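Local coordinates for putative type I restriction enzyme R protein (PDB 3EVY) that is a fragment of the C-terminal region of a putative type I restriction enzyme R subunit, which is probably required for ATP-dependent DNA cleavage, at residues K11-A24 with E62-I76. Numbering follows the deposited sequence.
Sequences KPYEKLVERFNEMA and EVKGYNEFDAEDLTI
Tyr13, on the first turn of helix 12-30, reaches into the loop that leaves helix 43-63 and is enclosed there. Its CG stands anti to the backbone N (chi1 176°), which swings the ring toward the loop and brings its hydroxyl to Asp70 and Asp73. The OH gives its proton to Asp73 OD2 at 2.6 Å, on the anti lone pair, and accepts the backbone N-H of Asp70, N to OH 3.0 Å. A phenol suits this place because it fills apolar space and still satisfies polar loop atoms at its end. Glu68 CG lies over one face of the ring as a CH-pi contact, 3.8 Å from the centroid, while Val17 CG2 covers the opposite face. The Tyr13 edge turns toward the face of Tyr66 in an offset edge-to-face pair, planes at 62°. Beside them Leu16 CB packs on Val63 CG1 at 3.6 Å, a close fit of the Leu16 methylene against a Val63 methyl.

Two turns further on, the side-chain amide of Asn21 reads the loop backbone much as a peptide group would. Its OD1 takes the N-H of Thr75 at 2.9 Å, nearly straight but from above the carbonyl plane; its ND2 donates to Asp73 O at 3.2 Å, in plane. Leu74, between these two residues, turns its methyls to the ring of Phe20, which also touches Phe81 of helix 78-91.

The margin beside Lys11 is looser. There exposed Lys11 NZ meets Glu68 OE2 in a 2.7 Å salt bridge, and a water links the same oxygen to Tyr13 N. Charge and solvent thus border a packed centre whose polar groups are paired with each other, and since Tyr13 and Asn21 bond to loop backbone, the contact probably fixes the loop's path as well as its position against the helix.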
loop_
_atom_site.group_PDB
_atom_site.type_symbol
_atom_site.label_atom_id
_atom_site.label_comp_id
_atom_site.label_asym_id
_atom_site.label_seq_id
_atom_site.Cartn_x
_atom_site.Cartn_y
_atom_site.Cartn_z
ATOM N N LYS A 11 -4.551 -20.165 7.279
ATOM C CA LYS A 11 -4.593 -19.350 8.497
ATOM C C LYS A 11 -4.854 -17.865 8.219
ATOM O O LYS A 11 -4.452 -17.317 7.168
ATOM C CB LYS A 11 -3.258 -19.480 9.226
ATOM C CG LYS A 11 -2.893 -20.922 9.534
ATOM C CD LYS A 11 -1.576 -20.944 10.265
ATOM C CE LYS A 11 -1.562 -19.805 11.299
ATOM N NZ LYS A 11 -0.173 -19.450 11.689
ATOM N N PRO A 12 -5.511 -17.199 9.174
ATOM C CA PRO A 12 -5.854 -15.764 9.093
ATOM C C PRO A 12 -4.722 -14.896 8.489
ATOM O O PRO A 12 -5.009 -14.111 7.578
ATOM C CB PRO A 12 -6.131 -15.387 10.556
ATOM C CG PRO A 12 -6.687 -16.631 11.132
ATOM C CD PRO A 12 -5.810 -17.749 10.504
ATOM N N TYR A 13 -3.486 -15.057 8.974
ATOM C CA TYR A 13 -2.348 -14.276 8.490
ATOM C C TYR A 13 -2.054 -14.418 6.998
ATOM O O TYR A 13 -1.722 -13.452 6.314
ATOM C CB TYR A 13 -1.084 -14.649 9.245
ATOM C CG TYR A 13 0.169 -13.943 8.744
ATOM C CD1 TYR A 13 0.479 -12.631 9.110
ATOM C CD2 TYR A 13 1.075 -14.608 7.915
ATOM C CE1 TYR A 13 1.633 -12.027 8.668
ATOM C CE2 TYR A 13 2.237 -13.957 7.439
ATOM C CZ TYR A 13 2.498 -12.689 7.826
ATOM O OH TYR A 13 3.689 -12.106 7.397
ATOM N N GLU A 14 -2.107 -15.656 6.543
ATOM C CA GLU A 14 -1.810 -16.038 5.179
ATOM C C GLU A 14 -2.861 -15.477 4.273
ATOM O O GLU A 14 -2.518 -14.907 3.228
ATOM C CB GLU A 14 -1.821 -17.576 5.061
ATOM C CG GLU A 14 -0.858 -18.274 6.088
ATOM C CD GLU A 14 -0.932 -19.815 6.101
ATOM O OE1 GLU A 14 0.149 -20.427 5.873
ATOM O OE2 GLU A 14 -2.048 -20.384 6.344
ATOM N N LYS A 15 -4.132 -15.597 4.688
ATOM C CA LYS A 15 -5.265 -14.944 3.988
ATOM C C LYS A 15 -5.047 -13.454 3.775
ATOM O O LYS A 15 -5.244 -12.952 2.660
ATOM C CB LYS A 15 -6.606 -15.137 4.733
ATOM C CG LYS A 15 -7.428 -16.376 4.309
ATOM C CD LYS A 15 -8.693 -16.569 5.173
ATOM C CE LYS A 15 -8.352 -16.949 6.613
ATOM N NZ LYS A 15 -9.462 -16.735 7.595
ATOM N N LEU A 16 -4.719 -12.719 4.835
ATOM C CA LEU A 16 -4.535 -11.280 4.704
ATOM C C LEU A 16 -3.294 -10.909 3.829
ATOM O O LEU A 16 -3.278 -9.844 3.194
ATOM C CB LEU A 16 -4.415 -10.615 6.081
ATOM C CG LEU A 16 -5.567 -10.708 7.107
ATOM C CD1 LEU A 16 -5.047 -10.560 8.628
ATOM C CD2 LEU A 16 -6.625 -9.630 6.827
ATOM N N VAL A 17 -2.231 -11.700 3.917
ATOM C CA VAL A 17 -1.034 -11.467 3.086
ATOM C C VAL A 17 -1.398 -11.596 1.619
ATOM O O VAL A 17 -0.995 -10.766 0.816
ATOM C CB VAL A 17 0.148 -12.425 3.446
ATOM C CG1 VAL A 17 1.249 -12.459 2.342
ATOM C CG2 VAL A 17 0.759 -12.066 4.793
ATOM N N GLU A 18 -2.218 -12.604 1.279
ATOM C CA GLU A 18 -2.658 -12.801 -0.101
ATOM C C GLU A 18 -3.493 -11.626 -0.616
ATOM O O GLU A 18 -3.246 -11.128 -1.698
ATOM C CB GLU A 18 -3.483 -14.091 -0.190
ATOM C CG GLU A 18 -3.957 -14.353 -1.601
ATOM C CD GLU A 18 -4.792 -15.616 -1.686
ATOM O OE1 GLU A 18 -4.515 -16.570 -0.903
ATOM O OE2 GLU A 18 -5.733 -15.621 -2.526
ATOM N N ARG A 19 -4.489 -11.189 0.155
ATOM C CA ARG A 19 -5.210 -9.962 -0.109
ATOM C C ARG A 19 -4.266 -8.723 -0.268
ATOM O O ARG A 19 -4.488 -7.880 -1.141
ATOM C CB ARG A 19 -6.171 -9.613 1.033
ATOM C CG ARG A 19 -7.543 -10.241 0.929
ATOM C CD ARG A 19 -8.337 -10.169 2.268
ATOM N NE ARG A 19 -8.686 -8.780 2.570
ATOM C CZ ARG A 19 -9.086 -8.346 3.761
ATOM N NH1 ARG A 19 -9.231 -9.198 4.770
ATOM N NH2 ARG A 19 -9.366 -7.058 3.928
ATOM N N PHE A 20 -3.298 -8.565 0.628
ATOM C CA PHE A 20 -2.419 -7.345 0.557
ATOM C C PHE A 20 -1.662 -7.363 -0.777
ATOM O O PHE A 20 -1.539 -6.327 -1.453
ATOM C CB PHE A 20 -1.368 -7.297 1.684
ATOM C CG PHE A 20 -0.470 -6.076 1.560
ATOM C CD1 PHE A 20 -0.882 -4.859 2.046
ATOM C CD2 PHE A 20 0.665 -6.119 0.779
ATOM C CE1 PHE A 20 -0.125 -3.720 1.822
ATOM C CE2 PHE A 20 1.438 -4.983 0.591
ATOM C CZ PHE A 20 1.050 -3.809 1.107
ATOM N N ASN A 21 -1.181 -8.551 -1.150
ATOM C CA ASN A 21 -0.323 -8.663 -2.321
ATOM C C ASN A 21 -1.094 -8.430 -3.636
ATOM O O ASN A 21 -0.549 -7.879 -4.632
ATOM C CB ASN A 21 0.458 -9.978 -2.327
ATOM C CG ASN A 21 1.593 -9.990 -1.324
ATOM O OD1 ASN A 21 2.010 -8.920 -0.798
ATOM N ND2 ASN A 21 2.136 -11.158 -1.079
ATOM N N GLU A 22 -2.349 -8.858 -3.655
ATOM C CA GLU A 22 -3.212 -8.547 -4.807
ATOM C C GLU A 22 -3.520 -7.084 -4.896
ATOM O O GLU A 22 -3.509 -6.499 -6.005
ATOM C CB GLU A 22 -4.508 -9.382 -4.767
ATOM C CG GLU A 22 -4.225 -10.848 -4.975
ATOM C CD GLU A 22 -5.423 -11.772 -4.592
ATOM O OE1 GLU A 22 -6.513 -11.248 -4.179
ATOM O OE2 GLU A 22 -5.247 -13.026 -4.690
ATOM N N MET A 23 -3.876 -6.490 -3.762
ATOM C CA MET A 23 -4.098 -5.042 -3.656
ATOM C C MET A 23 -2.845 -4.286 -4.101
ATOM O O MET A 23 -2.950 -3.313 -4.825
ATOM C CB MET A 23 -4.347 -4.679 -2.221
ATOM C CG MET A 23 -5.030 -3.366 -1.937
ATOM S SD MET A 23 -5.630 -3.317 -0.178
ATOM C CE MET A 23 -6.409 -5.031 -0.277
ATOM N N ALA A 24 -1.664 -4.737 -3.682
ATOM C CA ALA A 24 -0.432 -4.008 -4.011
ATOM C C ALA A 24 -0.122 -4.022 -5.526
ATOM O O ALA A 24 0.270 -3.016 -6.113
ATOM C CB ALA A 24 0.777 -4.614 -3.237
ATOM N N GLU A 62 -2.461 -4.383 9.839
ATOM C CA GLU A 62 -3.199 -5.529 10.281
ATOM C C GLU A 62 -2.345 -6.794 10.237
ATOM O O GLU A 62 -2.269 -7.516 11.223
ATOM C CB GLU A 62 -4.460 -5.680 9.354
ATOM C CG GLU A 62 -5.260 -6.937 9.576
ATOM C CD GLU A 62 -6.746 -6.832 9.141
ATOM O OE1 GLU A 62 -7.532 -7.591 9.712
ATOM O OE2 GLU A 62 -7.133 -6.051 8.231
ATOM N N VAL A 63 -1.662 -7.054 9.128
ATOM C CA VAL A 63 -0.667 -8.168 9.121
ATOM C C VAL A 63 0.489 -7.980 10.078
ATOM O O VAL A 63 1.008 -8.947 10.565
ATOM C CB VAL A 63 -0.158 -8.568 7.679
ATOM C CG1 VAL A 63 -1.371 -8.896 6.779
ATOM C CG2 VAL A 63 0.668 -7.458 7.098
ATOM N N LYS A 64 0.895 -6.743 10.384
ATOM C CA LYS A 64 1.950 -6.579 11.394
ATOM C C LYS A 64 1.424 -6.921 12.778
ATOM O O LYS A 64 2.203 -7.033 13.742
ATOM C CB LYS A 64 2.536 -5.146 11.377
ATOM C CG LYS A 64 3.215 -4.779 10.059
ATOM C CD LYS A 64 3.767 -3.403 10.066
ATOM C CE LYS A 64 4.584 -3.198 8.826
ATOM N NZ LYS A 64 5.134 -1.837 8.820
ATOM N N GLY A 65 0.123 -7.064 12.895
ATOM C CA GLY A 65 -0.435 -7.440 14.168
ATOM C C GLY A 65 -0.445 -8.949 14.457
ATOM O O GLY A 65 -1.146 -9.411 15.399
ATOM N N TYR A 66 0.313 -9.714 13.646
ATOM C CA TYR A 66 0.486 -11.160 13.843
ATOM C C TYR A 66 1.921 -11.517 14.251
ATOM O O TYR A 66 2.907 -10.963 13.721
ATOM C CB TYR A 66 0.086 -12.003 12.580
ATOM C CG TYR A 66 -1.418 -12.012 12.358
ATOM C CD1 TYR A 66 -2.024 -10.966 11.729
ATOM C CD2 TYR A 66 -2.227 -13.046 12.894
ATOM C CE1 TYR A 66 -3.404 -10.946 11.540
ATOM C CE2 TYR A 66 -3.598 -13.031 12.731
ATOM C CZ TYR A 66 -4.179 -12.005 12.044
ATOM O OH TYR A 66 -5.542 -11.981 11.868
ATOM N N ASN A 67 2.028 -12.501 15.147
ATOM C CA ASN A 67 3.340 -12.989 15.626
ATOM C C ASN A 67 4.228 -13.460 14.462
ATOM O O ASN A 67 5.475 -13.345 14.529
ATOM C CB ASN A 67 3.126 -14.205 16.505
ATOM C CG ASN A 67 2.701 -13.841 17.930
ATOM O OD1 ASN A 67 3.155 -12.828 18.491
ATOM N ND2 ASN A 67 1.878 -14.711 18.537
ATOM N N GLU A 68 3.596 -13.988 13.421
ATOM C CA GLU A 68 4.357 -14.554 12.324
ATOM C C GLU A 68 4.712 -13.537 11.249
ATOM O O GLU A 68 5.210 -13.931 10.199
ATOM C CB GLU A 68 3.677 -15.784 11.725
ATOM C CG GLU A 68 2.274 -15.592 11.136
ATOM C CD GLU A 68 1.139 -15.909 12.140
ATOM O OE1 GLU A 68 1.104 -15.298 13.267
ATOM O OE2 GLU A 68 0.240 -16.737 11.781
ATOM N N PHE A 69 4.475 -12.241 11.515
ATOM C CA PHE A 69 4.734 -11.179 10.500
ATOM C C PHE A 69 6.165 -11.195 9.940
ATOM O O PHE A 69 7.158 -11.203 10.674
ATOM C CB PHE A 69 4.341 -9.747 10.970
ATOM C CG PHE A 69 4.818 -8.638 10.024
ATOM C CD1 PHE A 69 4.205 -8.407 8.816
ATOM C CD2 PHE A 69 6.001 -7.901 10.328
ATOM C CE1 PHE A 69 4.692 -7.392 7.899
ATOM C CE2 PHE A 69 6.497 -6.915 9.456
ATOM C CZ PHE A 69 5.817 -6.619 8.242
ATOM N N ASP A 70 6.272 -11.166 8.623
ATOM C CA ASP A 70 7.580 -11.072 7.990
ATOM C C ASP A 70 7.409 -10.132 6.791
ATOM O O ASP A 70 6.638 -10.427 5.863
ATOM C CB ASP A 70 8.007 -12.471 7.545
ATOM C CG ASP A 70 9.354 -12.498 6.880
ATOM O OD1 ASP A 70 10.016 -11.446 6.793
ATOM O OD2 ASP A 70 9.765 -13.614 6.463
ATOM N N ALA A 71 8.114 -9.002 6.827
ATOM C CA ALA A 71 8.040 -8.039 5.771
ATOM C C ALA A 71 8.266 -8.658 4.423
ATOM O O ALA A 71 7.707 -8.186 3.427
ATOM C CB ALA A 71 8.992 -6.836 6.027
ATOM N N GLU A 72 9.125 -9.663 4.368
ATOM C CA GLU A 72 9.440 -10.322 3.079
ATOM C C GLU A 72 8.221 -10.993 2.429
ATOM O O GLU A 72 8.227 -11.341 1.225
ATOM C CB GLU A 72 10.580 -11.327 3.257
ATOM C CG GLU A 72 11.917 -10.670 3.392
ATOM C CD GLU A 72 12.274 -9.811 2.150
ATOM O OE1 GLU A 72 12.379 -8.573 2.409
ATOM O OE2 GLU A 72 12.421 -10.357 0.947
ATOM N N ASP A 73 7.159 -11.128 3.209
ATOM C CA ASP A 73 5.985 -11.839 2.766
ATOM C C ASP A 73 5.177 -10.877 1.915
ATOM O O ASP A 73 4.243 -11.293 1.268
ATOM C CB ASP A 73 5.097 -12.226 3.970
ATOM C CG ASP A 73 5.616 -13.418 4.730
ATOM O OD1 ASP A 73 6.491 -14.140 4.171
ATOM O OD2 ASP A 73 5.124 -13.631 5.893
ATOM N N LEU A 74 5.517 -9.588 1.943
ATOM C CA LEU A 74 4.739 -8.548 1.290
ATOM C C LEU A 74 5.443 -7.912 0.069
ATOM O O LEU A 74 6.645 -7.629 0.126
ATOM C CB LEU A 74 4.485 -7.395 2.275
ATOM C CG LEU A 74 3.740 -7.751 3.594
ATOM C CD1 LEU A 74 3.338 -6.441 4.214
ATOM C CD2 LEU A 74 2.468 -8.576 3.233
ATOM N N THR A 75 4.658 -7.645 -0.982
ATOM C CA THR A 75 5.076 -6.833 -2.128
ATOM C C THR A 75 5.337 -5.402 -1.583
ATOM O O THR A 75 4.646 -4.966 -0.650
ATOM C CB THR A 75 3.943 -6.773 -3.175
ATOM O OG1 THR A 75 3.647 -8.102 -3.603
ATOM C CG2 THR A 75 4.314 -5.955 -4.349
ATOM N N ILE A 76 6.328 -4.710 -2.143
ATOM C CA ILE A 76 6.706 -3.363 -1.752
ATOM C C ILE A 76 7.504 -3.394 -0.506
ATOM O O ILE A 76 7.005 -3.831 0.568
ATOM C CB ILE A 76 5.467 -2.368 -1.562
ATOM C CG1 ILE A 76 4.486 -2.493 -2.733
ATOM C CG2 ILE A 76 5.982 -0.892 -1.513
ATOM C CD1 ILE A 76 3.251 -1.520 -2.659
HETATM O O HOH W 1 -2.577 -16.261 11.487
#